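Local coordinates for major capsid protein P2 (Pseudoalteromonas phage pm2, PDB 2VVF) that forms the homotrimeric, double jelly-roll building block of the capsid of the lipid-containing marine phage PM2, at residues Gln153-Thr158 against Thr249-Ala254; Ala180-Val185 against Leu244-Thr249; Ala174-Ala179 against Glu255-Tyr260; Lys45-Glu50 against Ser57-Leu62; Asn69-Arg74 against Tyr210-Leu215. All coordinates share one frame; numbering follows the deposited sequence.

Interaction 1: residues Gln153-Thr158 against Thr249-Ala254; sequences QLNNGT and TMDEQA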
# COMPACT_ATOMS: atom_id res chain seq x y z
N GLN A 153 14.94 -27.20 -22.32
CA GLN A 153 15.88 -28.03 -21.58
C GLN A 153 16.98 -27.20 -20.93
O GLN A 153 17.61 -26.36 -21.57
CB GLN A 153 16.49 -29.10 -22.48
CG GLN A 153 17.39 -30.09 -21.75
CD GLN A 153 16.60 -31.06 -20.90
OE1 GLN A 153 15.37 -31.10 -20.95
NE2 GLN A 153 17.31 -31.85 -20.10
N LEU A 154 17.21 -27.47 -19.64
CA LEU A 154 18.26 -26.78 -18.90
C LEU A 154 19.36 -27.79 -18.64
O LEU A 154 19.10 -28.97 -18.42
CB LEU A 154 17.73 -26.25 -17.57
CG LEU A 154 16.92 -24.95 -17.65
CD1 LEU A 154 16.67 -24.40 -16.25
CD2 LEU A 154 17.62 -23.93 -18.53
N ASN A 155 20.59 -27.32 -18.69
CA ASN A 155 21.70 -28.21 -18.46
C ASN A 155 22.28 -27.90 -17.12
O ASN A 155 22.01 -26.86 -16.52
CB ASN A 155 22.80 -27.98 -19.48
CG ASN A 155 22.30 -28.08 -20.89
OD1 ASN A 155 22.32 -27.10 -21.64
ND2 ASN A 155 21.78 -29.25 -21.23
N ASN A 156 23.17 -28.78 -16.70
CA ASN A 156 23.90 -28.55 -15.50
C ASN A 156 25.16 -27.84 -16.02
O ASN A 156 26.03 -28.44 -16.66
CB ASN A 156 24.25 -29.86 -14.81
CG ASN A 156 25.40 -29.70 -13.87
OD1 ASN A 156 25.53 -28.68 -13.19
ND2 ASN A 156 26.29 -30.69 -13.86
N GLY A 157 25.15 -26.53 -15.83
CA GLY A 157 26.19 -25.65 -16.33
C GLY A 157 25.45 -24.40 -16.81
O GLY A 157 24.66 -23.82 -16.05
N THR A 158 25.64 -24.03 -18.07
CA THR A 158 24.99 -22.85 -18.61
C THR A 158 24.10 -23.12 -19.81
O THR A 158 24.55 -23.67 -20.82
CB THR A 158 26.03 -21.76 -18.95
OG1 THR A 158 26.73 -21.37 -17.77
CG2 THR A 158 25.35 -20.55 -19.55
N THR A 249 22.21 -26.27 -11.99
CA THR A 249 23.02 -27.27 -11.30
C THR A 249 22.44 -28.65 -11.59
O THR A 249 22.99 -29.67 -11.18
CB THR A 249 23.06 -27.00 -9.79
OG1 THR A 249 21.72 -27.03 -9.26
CG2 THR A 249 23.68 -25.65 -9.50
N MET A 250 21.31 -28.65 -12.30
CA MET A 250 20.62 -29.88 -12.64
C MET A 250 20.34 -29.94 -14.14
O MET A 250 20.29 -28.91 -14.81
CB MET A 250 19.29 -29.95 -11.89
CG MET A 250 19.33 -30.75 -10.61
SD MET A 250 17.86 -30.45 -9.61
CE MET A 250 18.41 -29.06 -8.61
N ASP A 251 20.12 -31.14 -14.65
CA ASP A 251 19.78 -31.31 -16.06
C ASP A 251 18.30 -31.66 -16.10
O ASP A 251 17.92 -32.81 -15.88
CB ASP A 251 20.61 -32.43 -16.69
CG ASP A 251 21.26 -32.00 -17.99
OD1 ASP A 251 20.56 -31.98 -19.03
OD2 ASP A 251 22.47 -31.68 -17.97
N GLU A 252 17.47 -30.65 -16.34
CA GLU A 252 16.02 -30.85 -16.36
C GLU A 252 15.34 -30.00 -17.42
O GLU A 252 15.98 -29.15 -18.06
CB GLU A 252 15.44 -30.51 -14.99
CG GLU A 252 15.28 -29.01 -14.74
CD GLU A 252 15.74 -28.59 -13.35
OE1 GLU A 252 15.10 -29.01 -12.36
OE2 GLU A 252 16.72 -27.82 -13.26
N GLN A 253 14.05 -30.23 -17.61
CA GLN A 253 13.27 -29.44 -18.56
C GLN A 253 12.52 -28.39 -17.76
O GLN A 253 11.71 -28.71 -16.88
CB GLN A 253 12.28 -30.30 -19.34
CG GLN A 253 11.29 -29.47 -20.15
CD GLN A 253 10.30 -30.31 -20.93
OE1 GLN A 253 10.55 -30.67 -22.08
NE2 GLN A 253 9.16 -30.60 -20.31
N ALA A 254 12.82 -27.13 -18.04
CA ALA A 254 12.20 -26.02 -17.34
C ALA A 254 10.96 -25.52 -18.06
O ALA A 254 10.90 -25.53 -19.29
CB ALA A 254 13.20 -24.88 -17.19
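Q153 faces Q253 in an antiparallel non-hydrogen-bonded pair at the end of the strand pairing. Its CG stands anti to the backbone N (chi1 -174°) and the chain then bends, so that the amide lies over the E252 carbonyl and crosses the D251 side chain at about a right angle. NE2 makes a weak bond to D251 OD1 at 3.4 Å, while OE1 rests 3.6 Å from CB of Q253. The next residue, L154, donates its N to E252 O at 2.6 Å, a bond nearly straight at both ends. On the inner face L154 CD1 touches A254 CB at 3.6 Å, beside A179 and V182. The side chain of N155 lies alongside that of D251, pointing the same way. N156 N then takes up D251 OD2 at 3.2 Å, approaching from above the carboxylate plane, and N156 OD1 packs against T249 CA. G157, at positive phi, pairs instead with S248 of strand 242-248. One carboxylate thus takes a weak side-chain N-H from Q153 and a backbone N-H from N156, which probably steadies the chain as it passes from one sheet to the other, with leucine and alanine inward and the polar groups at the surface.

Interaction 2: residues Ala180-Val185 against Leu244-Thr249; sequences AGVDAV and LKIDST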
# COMPACT_ATOMS: atom_id res chain seq x y z
N ALA A 180 14.19 -26.54 -10.55
CA ALA A 180 14.67 -26.72 -9.18
C ALA A 180 16.16 -26.48 -8.96
O ALA A 180 16.60 -26.35 -7.82
CB ALA A 180 14.26 -28.09 -8.65
N GLY A 181 16.94 -26.43 -10.04
CA GLY A 181 18.38 -26.25 -9.91
C GLY A 181 18.98 -25.00 -10.56
O GLY A 181 20.12 -25.02 -11.02
N VAL A 182 18.22 -23.91 -10.58
CA VAL A 182 18.72 -22.66 -11.15
C VAL A 182 19.46 -21.83 -10.10
O VAL A 182 18.89 -21.47 -9.07
CB VAL A 182 17.59 -21.86 -11.84
CG1 VAL A 182 18.12 -20.53 -12.35
CG2 VAL A 182 17.00 -22.67 -12.99
N ASP A 183 20.73 -21.57 -10.36
CA ASP A 183 21.57 -20.82 -9.43
C ASP A 183 21.55 -19.32 -9.72
O ASP A 183 21.38 -18.50 -8.81
CB ASP A 183 23.02 -21.32 -9.50
CG ASP A 183 23.18 -22.71 -8.93
OD1 ASP A 183 22.56 -23.00 -7.88
OD2 ASP A 183 23.94 -23.51 -9.52
N ALA A 184 21.76 -18.96 -10.98
CA ALA A 184 21.78 -17.57 -11.38
C ALA A 184 21.29 -17.42 -12.81
O ALA A 184 21.32 -18.38 -13.59
CB ALA A 184 23.18 -17.00 -11.24
N VAL A 185 20.84 -16.22 -13.16
CA VAL A 185 20.33 -15.95 -14.49
C VAL A 185 20.79 -14.58 -14.96
O VAL A 185 21.01 -13.68 -14.15
CB VAL A 185 18.80 -16.08 -14.56
CG1 VAL A 185 18.28 -15.73 -15.95
CG2 VAL A 185 18.36 -17.48 -14.15
N LEU A 244 18.59 -15.18 -22.74
CA LEU A 244 18.53 -15.54 -21.34
C LEU A 244 19.64 -16.55 -21.07
O LEU A 244 19.70 -17.60 -21.71
CB LEU A 244 17.17 -16.17 -21.02
CG LEU A 244 16.51 -15.89 -19.67
CD1 LEU A 244 16.28 -14.41 -19.47
CD2 LEU A 244 15.20 -16.66 -19.57
N LYS A 245 20.54 -16.23 -20.14
CA LYS A 245 21.64 -17.13 -19.79
C LYS A 245 21.38 -17.74 -18.42
O LYS A 245 21.50 -17.06 -17.40
CB LYS A 245 22.97 -16.38 -19.81
CG LYS A 245 23.44 -15.97 -21.20
CD LYS A 245 24.88 -15.50 -21.18
CE LYS A 245 25.44 -15.35 -22.58
NZ LYS A 245 25.77 -13.94 -22.91
N ILE A 246 21.01 -19.01 -18.40
CA ILE A 246 20.69 -19.70 -17.16
C ILE A 246 21.79 -20.61 -16.65
O ILE A 246 22.24 -21.52 -17.34
CB ILE A 246 19.36 -20.46 -17.27
CG1 ILE A 246 18.23 -19.51 -17.68
CG2 ILE A 246 19.03 -21.15 -15.95
CD1 ILE A 246 17.72 -19.75 -19.09
N ASP A 247 22.21 -20.37 -15.41
CA ASP A 247 23.23 -21.19 -14.76
C ASP A 247 22.54 -22.18 -13.84
O ASP A 247 22.10 -21.82 -12.75
CB ASP A 247 24.20 -20.31 -13.96
CG ASP A 247 25.34 -19.78 -14.81
OD1 ASP A 247 25.24 -19.82 -16.05
OD2 ASP A 247 26.34 -19.31 -14.23
N SER A 248 22.42 -23.42 -14.29
CA SER A 248 21.74 -24.45 -13.52
C SER A 248 22.73 -25.42 -12.87
O SER A 248 23.92 -25.40 -13.16
CB SER A 248 20.75 -25.22 -14.40
OG SER A 248 19.84 -25.97 -13.62
N THR A 249 22.21 -26.27 -11.99
CA THR A 249 23.02 -27.27 -11.30
C THR A 249 22.44 -28.65 -11.59
O THR A 249 22.99 -29.67 -11.18
CB THR A 249 23.06 -27.00 -9.79
OG1 THR A 249 21.72 -27.03 -9.26
CG2 THR A 249 23.68 -25.65 -9.50
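V185 and I246 form an antiparallel non-hydrogen-bonded pair, their side chains side by side and pointing the same way into the space between the sheets. From CB of V185, 4.0 Å from K245 O, the two branches diverge. CG1, anti to the backbone N (chi1 178°), reaches CG of L244 at 4.1 Å; CG2 lies against both CG1 and CG2 of I246. V182 CG1 meets the same CG2 of I246 at 3.8 Å, and I177 of the facing sheet packs onto V182 and V185. Between the pairs V182-S248 and V185-I246 the register slips by one residue. D183 N and A184 N both face D247 O, the first at 2.8 Å and the second in a weak, longer bond, while D247 N returns to A184 O: a classic beta bulge. D247 OD1 is taken by T158 OG1 on the neighbouring strand. Beyond the bulge three donors gather on a single acceptor, G181 O. T249 N approaches it in the carbonyl plane at 2.6 Å, S248 OG, which also bonds M250 O, stands above that plane at 2.8 Å, and T249 OG1 comes in tilted at 3.1 Å. Together they would be expected to draw electron density toward that oxygen, and they probably restrict the serine and threonine side chains; side-chain contacts are polar around G181 and aliphatic around V182, V185 and I246.

Interaction 3: residues Ala174-Ala179 against Glu255-Tyr260; sequences AIHIKA and EIIVEY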
# COMPACT_ATOMS: atom_id res chain seq x y z
N ALA A 174 7.05 -9.97 -17.17
CA ALA A 174 7.93 -10.83 -16.39
C ALA A 174 8.19 -12.17 -17.05
O ALA A 174 7.48 -12.58 -17.97
CB ALA A 174 7.36 -11.03 -14.99
N ILE A 175 9.22 -12.86 -16.57
CA ILE A 175 9.58 -14.18 -17.06
C ILE A 175 9.82 -15.07 -15.85
O ILE A 175 10.59 -14.72 -14.96
CB ILE A 175 10.81 -14.13 -17.98
CG1 ILE A 175 10.53 -13.28 -19.22
CG2 ILE A 175 11.24 -15.54 -18.37
CD1 ILE A 175 11.78 -12.83 -19.94
N HIS A 176 9.14 -16.21 -15.80
CA HIS A 176 9.29 -17.13 -14.68
C HIS A 176 9.89 -18.45 -15.12
O HIS A 176 9.29 -19.20 -15.88
CB HIS A 176 7.94 -17.37 -14.00
CG HIS A 176 7.18 -16.11 -13.71
ND1 HIS A 176 7.35 -15.38 -12.56
CD2 HIS A 176 6.24 -15.46 -14.44
CE1 HIS A 176 6.55 -14.33 -12.58
NE2 HIS A 176 5.87 -14.35 -13.71
N ILE A 177 11.10 -18.73 -14.62
CA ILE A 177 11.78 -19.98 -14.94
C ILE A 177 11.47 -21.02 -13.87
O ILE A 177 11.92 -20.91 -12.73
CB ILE A 177 13.30 -19.77 -15.09
CG1 ILE A 177 13.59 -18.78 -16.23
CG2 ILE A 177 14.00 -21.10 -15.32
CD1 ILE A 177 14.75 -17.86 -15.95
N LYS A 178 10.67 -22.02 -14.24
CA LYS A 178 10.29 -23.06 -13.30
C LYS A 178 11.24 -24.25 -13.37
O LYS A 178 11.08 -25.14 -14.20
CB LYS A 178 8.85 -23.51 -13.57
CG LYS A 178 7.82 -22.41 -13.40
CD LYS A 178 6.56 -22.95 -12.73
CE LYS A 178 5.57 -23.48 -13.75
NZ LYS A 178 4.41 -24.15 -13.11
N ALA A 179 12.23 -24.24 -12.48
CA ALA A 179 13.22 -25.31 -12.41
C ALA A 179 13.75 -25.37 -10.98
O ALA A 179 13.75 -24.36 -10.27
CB ALA A 179 14.36 -25.04 -13.38
N GLU A 255 9.98 -25.07 -17.29
CA GLU A 255 8.78 -24.49 -17.86
C GLU A 255 8.95 -22.98 -17.76
O GLU A 255 8.96 -22.42 -16.66
CB GLU A 255 7.52 -24.93 -17.11
CG GLU A 255 6.25 -24.36 -17.71
CD GLU A 255 5.01 -24.63 -16.87
OE1 GLU A 255 5.07 -25.50 -15.97
OE2 GLU A 255 3.97 -23.99 -17.13
N ILE A 256 9.14 -22.33 -18.90
CA ILE A 256 9.33 -20.88 -18.93
C ILE A 256 8.00 -20.16 -19.12
O ILE A 256 7.35 -20.29 -20.16
CB ILE A 256 10.35 -20.46 -20.01
CG1 ILE A 256 11.70 -21.16 -19.78
CG2 ILE A 256 10.54 -18.95 -20.00
CD1 ILE A 256 12.31 -20.91 -18.42
N ILE A 257 7.60 -19.38 -18.12
CA ILE A 257 6.36 -18.61 -18.18
C ILE A 257 6.68 -17.18 -18.59
O ILE A 257 7.47 -16.51 -17.93
CB ILE A 257 5.61 -18.64 -16.84
CG1 ILE A 257 5.45 -20.08 -16.35
CG2 ILE A 257 4.25 -17.97 -16.98
CD1 ILE A 257 4.76 -20.98 -17.34
N VAL A 258 6.07 -16.72 -19.67
CA VAL A 258 6.28 -15.35 -20.14
C VAL A 258 4.98 -14.57 -20.11
O VAL A 258 4.01 -14.93 -20.79
CB VAL A 258 6.92 -15.33 -21.54
CG1 VAL A 258 7.21 -13.89 -21.96
CG2 VAL A 258 8.18 -16.17 -21.57
N GLU A 259 4.95 -13.51 -19.31
CA GLU A 259 3.76 -12.67 -19.21
C GLU A 259 3.85 -11.53 -20.22
O GLU A 259 4.51 -10.52 -19.98
CB GLU A 259 3.64 -12.09 -17.79
CG GLU A 259 3.30 -13.13 -16.74
CD GLU A 259 3.07 -12.51 -15.37
OE1 GLU A 259 2.01 -11.88 -15.17
OE2 GLU A 259 3.96 -12.64 -14.50
N TYR A 260 3.21 -11.72 -21.37
CA TYR A 260 3.21 -10.71 -22.41
C TYR A 260 2.10 -9.69 -22.15
O TYR A 260 1.21 -9.92 -21.33
CB TYR A 260 2.99 -11.36 -23.78
CG TYR A 260 4.17 -12.16 -24.29
CD1 TYR A 260 5.23 -11.54 -24.94
CD2 TYR A 260 4.22 -13.54 -24.13
CE1 TYR A 260 6.30 -12.27 -25.41
CE2 TYR A 260 5.29 -14.27 -24.59
CZ TYR A 260 6.32 -13.64 -25.23
OH TYR A 260 7.39 -14.37 -25.70
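Strands 174-178 and 255-260 run antiparallel at 168°, 4.6 Å apart at closest approach, with hydrogen-bonded pairs H176-I257 and K178-E255 alternating with the non-hydrogen-bonded pairs I175-V258 and I177-I256. On the isoleucine face, CD1 of I256 leans over I177 and meets its CG1 at 3.3 Å, the two side chains pointing the same way; CG2 of I256 touches CG2 of I175 at 3.8 Å. The other face carries the polar side chains, with I257 among them. H176 sends NE2 to E259 OE2 at 2.7 Å and 175°, with the oxygen in the ring plane and met on its anti side. ND1 of the same ring is bonded to T220 OG1, so both nitrogens are engaged and the ring's rotation is fixed. Further along, K178 lies beside the extended E255 and bends at chi2 and chi3; its NZ forms a salt bridge with E255 OE1 at 3.2 Å and another with D64, which belongs to the N-terminal half of the chain. The buried E259 carboxylate may polarise the imidazole, whereas R71 and R87 nearby would oppose a positive ring. K178, held between two carboxylates, probably stays charged and joins this sheet to the helix 63-71.

Interaction 4: residues Lys45-Glu50 against Ser57-Leu62; sequences KNVRVE and STYKTL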
# COMPACT_ATOMS: atom_id res chain seq x y z
N LYS A 45 -6.66 -29.02 -15.08
CA LYS A 45 -5.61 -28.84 -16.08
C LYS A 45 -5.98 -28.06 -17.33
O LYS A 45 -7.15 -27.82 -17.61
CB LYS A 45 -5.03 -30.20 -16.46
CG LYS A 45 -4.87 -31.17 -15.30
CD LYS A 45 -4.75 -32.61 -15.78
CE LYS A 45 -6.04 -33.08 -16.43
NZ LYS A 45 -5.87 -34.39 -17.12
N ASN A 46 -4.95 -27.68 -18.07
CA ASN A 46 -5.10 -26.94 -19.32
C ASN A 46 -6.12 -25.82 -19.27
O ASN A 46 -7.11 -25.83 -20.01
CB ASN A 46 -5.39 -27.90 -20.48
CG ASN A 46 -4.47 -29.10 -20.48
OD1 ASN A 46 -3.25 -28.96 -20.35
ND2 ASN A 46 -5.04 -30.30 -20.61
N VAL A 47 -5.86 -24.83 -18.42
CA VAL A 47 -6.74 -23.68 -18.30
C VAL A 47 -6.41 -22.68 -19.41
O VAL A 47 -5.29 -22.18 -19.48
CB VAL A 47 -6.64 -23.04 -16.91
CG1 VAL A 47 -7.66 -21.92 -16.77
CG2 VAL A 47 -6.83 -24.09 -15.83
N ARG A 48 -7.38 -22.42 -20.28
CA ARG A 48 -7.16 -21.49 -21.38
C ARG A 48 -8.21 -20.40 -21.44
O ARG A 48 -9.41 -20.67 -21.41
CB ARG A 48 -7.13 -22.25 -22.71
CG ARG A 48 -6.60 -23.67 -22.62
CD ARG A 48 -7.11 -24.54 -23.76
NE ARG A 48 -8.43 -25.11 -23.48
CZ ARG A 48 -8.62 -26.34 -23.02
NH1 ARG A 48 -7.59 -27.14 -22.80
NH2 ARG A 48 -9.85 -26.78 -22.78
N VAL A 49 -7.75 -19.16 -21.53
CA VAL A 49 -8.63 -18.01 -21.66
C VAL A 49 -8.69 -17.69 -23.15
O VAL A 49 -7.67 -17.33 -23.75
CB VAL A 49 -8.12 -16.81 -20.84
CG1 VAL A 49 -8.98 -15.59 -21.08
CG2 VAL A 49 -8.08 -17.16 -19.36
N GLU A 50 -9.85 -17.86 -23.75
CA GLU A 50 -10.00 -17.64 -25.18
C GLU A 50 -10.94 -16.50 -25.55
O GLU A 50 -12.06 -16.41 -25.05
CB GLU A 50 -10.43 -18.92 -25.89
CG GLU A 50 -9.59 -20.13 -25.54
CD GLU A 50 -10.01 -21.37 -26.29
OE1 GLU A 50 -11.13 -21.38 -26.84
OE2 GLU A 50 -9.22 -22.34 -26.34
N SER A 57 -4.45 -16.34 -22.55
CA SER A 57 -3.57 -16.80 -21.48
C SER A 57 -3.74 -18.30 -21.28
O SER A 57 -4.82 -18.85 -21.54
CB SER A 57 -3.88 -16.06 -20.18
OG SER A 57 -3.44 -14.71 -20.24
N THR A 58 -2.69 -18.95 -20.81
CA THR A 58 -2.74 -20.39 -20.57
C THR A 58 -2.09 -20.79 -19.25
O THR A 58 -1.05 -20.26 -18.86
CB THR A 58 -2.13 -21.17 -21.75
OG1 THR A 58 -1.88 -22.53 -21.35
CG2 THR A 58 -0.82 -20.54 -22.20
N TYR A 59 -2.72 -21.73 -18.56
CA TYR A 59 -2.20 -22.25 -17.29
C TYR A 59 -2.19 -23.77 -17.36
O TYR A 59 -3.22 -24.39 -17.62
CB TYR A 59 -3.10 -21.81 -16.13
CG TYR A 59 -3.13 -20.31 -15.89
CD1 TYR A 59 -2.31 -19.73 -14.93
CD2 TYR A 59 -4.00 -19.49 -16.59
CE1 TYR A 59 -2.34 -18.37 -14.69
CE2 TYR A 59 -4.04 -18.13 -16.36
CZ TYR A 59 -3.21 -17.57 -15.41
OH TYR A 59 -3.26 -16.22 -15.18
N LYS A 60 -1.03 -24.37 -17.12
CA LYS A 60 -0.92 -25.83 -17.12
C LYS A 60 -1.95 -26.42 -16.17
O LYS A 60 -2.63 -27.39 -16.49
CB LYS A 60 0.49 -26.26 -16.71
CG LYS A 60 0.98 -27.52 -17.40
CD LYS A 60 2.45 -27.76 -17.11
CE LYS A 60 2.75 -29.23 -16.93
NZ LYS A 60 3.60 -29.49 -15.74
N THR A 61 -2.07 -25.80 -15.00
CA THR A 61 -3.05 -26.20 -13.99
C THR A 61 -3.53 -24.96 -13.24
O THR A 61 -2.89 -23.91 -13.29
CB THR A 61 -2.49 -27.26 -13.02
OG1 THR A 61 -1.88 -26.62 -11.90
CG2 THR A 61 -1.48 -28.15 -13.72
N LEU A 62 -4.66 -25.09 -12.55
CA LEU A 62 -5.22 -23.97 -11.80
C LEU A 62 -4.29 -23.52 -10.68
O LEU A 62 -4.41 -22.41 -10.17
CB LEU A 62 -6.59 -24.34 -11.24
CG LEU A 62 -7.52 -23.17 -10.90
CD1 LEU A 62 -7.82 -22.34 -12.15
CD2 LEU A 62 -8.81 -23.67 -10.27
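The Y59 ring has the carbonyl oxygen of V47 at its edge, near the ring plane, with CD2 4.2 Å from V47 O; D64 and L65 of the following helix also touch this side chain, and its OH is bonded to E68. A second flat group, the R48 guanidinium, carries N46 O over one face, offset toward the rim, without a hydrogen bond. Backbone bonds join the strands around them. V47 and Y59 are a hydrogen-bonded pair, V47 N to Y59 O and Y59 N to V47 O both being 2.8 Å, and their CB atoms meet at 3.8 Å on the buried face. There CG2 of V47, anti to the carbonyl carbon, reaches CD1 of L62 at 4.2 Å, while F118 of strand 114-120 packs on the same valine. V49 N closes on S57 O at 2.9 Å. At the opposite end the chain turns a corner at K60, whose O still accepts N46 N at 2.8 Å, and T61 OG1 then caps N63 N. N46 ND2 reaches across to D119. The arrangement is a beta hairpin at the margin of a four-stranded antiparallel sheet in the N-terminal jelly roll, with Y59 packing on helix 63-71.

Interaction 5: residues Asn69-Arg74 against Tyr210-Leu215; sequences NTRHKR and YGKAVL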
# COMPACT_ATOMS: atom_id res chain seq x y z
N ASN A 69 -1.10 -15.28 -8.19
CA ASN A 69 -1.68 -14.35 -7.24
C ASN A 69 -0.82 -14.25 -5.98
O ASN A 69 -0.67 -13.17 -5.40
CB ASN A 69 -3.11 -14.76 -6.88
CG ASN A 69 -4.06 -14.66 -8.05
OD1 ASN A 69 -3.87 -13.84 -8.95
ND2 ASN A 69 -5.10 -15.49 -8.05
N THR A 70 -0.28 -15.38 -5.55
CA THR A 70 0.57 -15.44 -4.37
C THR A 70 1.81 -14.56 -4.54
O THR A 70 2.24 -13.89 -3.60
CB THR A 70 0.97 -16.89 -4.02
OG1 THR A 70 -0.21 -17.69 -3.88
CG2 THR A 70 1.76 -16.93 -2.73
N ARG A 71 2.38 -14.59 -5.74
CA ARG A 71 3.58 -13.81 -6.05
C ARG A 71 3.40 -12.32 -5.81
O ARG A 71 4.32 -11.64 -5.34
CB ARG A 71 4.02 -14.06 -7.49
CG ARG A 71 5.51 -13.91 -7.71
CD ARG A 71 5.86 -14.00 -9.18
NE ARG A 71 5.39 -12.83 -9.92
CZ ARG A 71 5.94 -11.62 -9.83
NH1 ARG A 71 6.98 -11.42 -9.04
NH2 ARG A 71 5.45 -10.62 -10.54
N HIS A 72 2.22 -11.80 -6.15
CA HIS A 72 1.92 -10.38 -5.97
C HIS A 72 1.38 -10.12 -4.58
O HIS A 72 1.01 -8.99 -4.25
CB HIS A 72 0.91 -9.92 -7.02
CG HIS A 72 1.44 -9.93 -8.42
ND1 HIS A 72 2.39 -9.02 -8.86
CD2 HIS A 72 1.16 -10.72 -9.48
CE1 HIS A 72 2.66 -9.26 -10.13
NE2 HIS A 72 1.93 -10.28 -10.53
N LYS A 73 1.32 -11.17 -3.77
CA LYS A 73 0.82 -11.07 -2.41
C LYS A 73 -0.66 -10.69 -2.38
O LYS A 73 -1.09 -9.92 -1.53
CB LYS A 73 1.64 -10.08 -1.59
CG LYS A 73 3.05 -10.56 -1.29
CD LYS A 73 3.44 -10.27 0.14
CE LYS A 73 4.83 -10.79 0.45
NZ LYS A 73 5.60 -9.85 1.31
N ARG A 74 -1.42 -11.22 -3.33
CA ARG A 74 -2.85 -10.96 -3.39
C ARG A 74 -3.55 -11.90 -2.41
O ARG A 74 -3.00 -12.94 -2.04
CB ARG A 74 -3.38 -11.20 -4.81
CG ARG A 74 -2.86 -10.21 -5.84
CD ARG A 74 -3.05 -10.77 -7.25
NE ARG A 74 -2.66 -9.81 -8.27
CZ ARG A 74 -2.50 -10.11 -9.56
NH1 ARG A 74 -2.69 -11.36 -9.97
NH2 ARG A 74 -2.15 -9.17 -10.42
N TYR A 210 10.24 -5.55 -3.16
CA TYR A 210 9.12 -4.85 -3.78
C TYR A 210 7.75 -5.43 -3.44
O TYR A 210 6.78 -5.23 -4.17
CB TYR A 210 9.33 -4.73 -5.29
CG TYR A 210 10.44 -3.78 -5.65
CD1 TYR A 210 10.20 -2.43 -5.83
CD2 TYR A 210 11.76 -4.23 -5.73
CE1 TYR A 210 11.23 -1.55 -6.13
CE2 TYR A 210 12.79 -3.36 -6.02
CZ TYR A 210 12.52 -2.02 -6.22
OH TYR A 210 13.54 -1.15 -6.52
N GLY A 211 7.67 -6.13 -2.31
CA GLY A 211 6.42 -6.70 -1.84
C GLY A 211 5.98 -7.98 -2.55
O GLY A 211 4.82 -8.40 -2.42
N LYS A 212 6.89 -8.60 -3.29
CA LYS A 212 6.57 -9.84 -4.00
C LYS A 212 6.98 -11.06 -3.18
O LYS A 212 7.89 -10.99 -2.36
CB LYS A 212 7.26 -9.87 -5.37
CG LYS A 212 7.07 -8.62 -6.21
CD LYS A 212 5.64 -8.49 -6.69
CE LYS A 212 5.43 -7.19 -7.44
NZ LYS A 212 3.99 -6.84 -7.57
N ALA A 213 6.31 -12.17 -3.43
CA ALA A 213 6.61 -13.42 -2.74
C ALA A 213 7.38 -14.34 -3.68
O ALA A 213 6.98 -14.52 -4.84
CB ALA A 213 5.34 -14.09 -2.26
N VAL A 214 8.47 -14.91 -3.20
CA VAL A 214 9.28 -15.81 -4.01
C VAL A 214 8.61 -17.18 -4.12
O VAL A 214 8.24 -17.79 -3.11
CB VAL A 214 10.72 -15.92 -3.46
CG1 VAL A 214 11.54 -16.87 -4.32
CG2 VAL A 214 11.37 -14.55 -3.40
N LEU A 215 8.43 -17.65 -5.35
CA LEU A 215 7.80 -18.94 -5.60
C LEU A 215 8.84 -20.06 -5.57
O LEU A 215 9.97 -19.88 -6.03
CB LEU A 215 7.07 -18.93 -6.94
CG LEU A 215 6.00 -17.86 -7.13
CD1 LEU A 215 5.41 -17.92 -8.54
CD2 LEU A 215 4.91 -17.98 -6.07
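The end of helix 63-71, closed by a Schellman motif, meets the loop that follows helix 200-209, where R71 O accepts a backbone bond. A213 N donates to it at 2.8 Å and 164°, and K212 CA lies 3.2 Å from the same oxygen. CB of A213 sits 3.4 Å from T70 O, one residue earlier in the helix. The R71 side chain passes A213 and L215: its CG, anti to the backbone N (chi1 -151°), is 3.3 Å from A213 O, and its CD touches CD1 of L215, which it crosses at about a right angle. The chain bends at chi3, NH2 forms a salt bridge with D222, and NH1 passes obliquely by CG of K212. K73, at positive phi, is bonded back into the last turn of the first helix, and G211 is the equivalent residue closing helix 200-209, so two helix termini from the two jelly-roll halves of the chain are set against each other. K73 lays its aliphatic chain over G211 O, with CG 3.0 Å from it. NZ of K212 bonds H72 ND1 at 3.0 Å in the plane of the imidazole. That bond needs an unprotonated ND1, so the ring is probably neutral. CD2 of H72 lies over the centre of the R74 guanidinium, whose NH1 holds N69 OD1 at 2.9 Å.

Interactions 1, 2 and 3 all lie in the C-terminal jelly roll. Interactions 1 and 3 share strand 252-263, at its exposed start and in its buried middle, while interaction 2 lies in the facing sheet and meets interaction 3 through I177; T249 is common to interactions 1 and 2. Surface interaction 1 centres on a carboxylate and amides, with one leucine-alanine contact inward, whereas buried interactions 2 and 3 combine aliphatic packing with hydrogen-bonded or salt-bridged polar groups. Interaction 4 is a partly buried hairpin of the N-terminal half, touching interaction 3 where K60 packs on E255. Interaction 5, also partly buried, alone joins segments from both halves, through loops and helix ends, and touches interaction 3 where R71 meets H176.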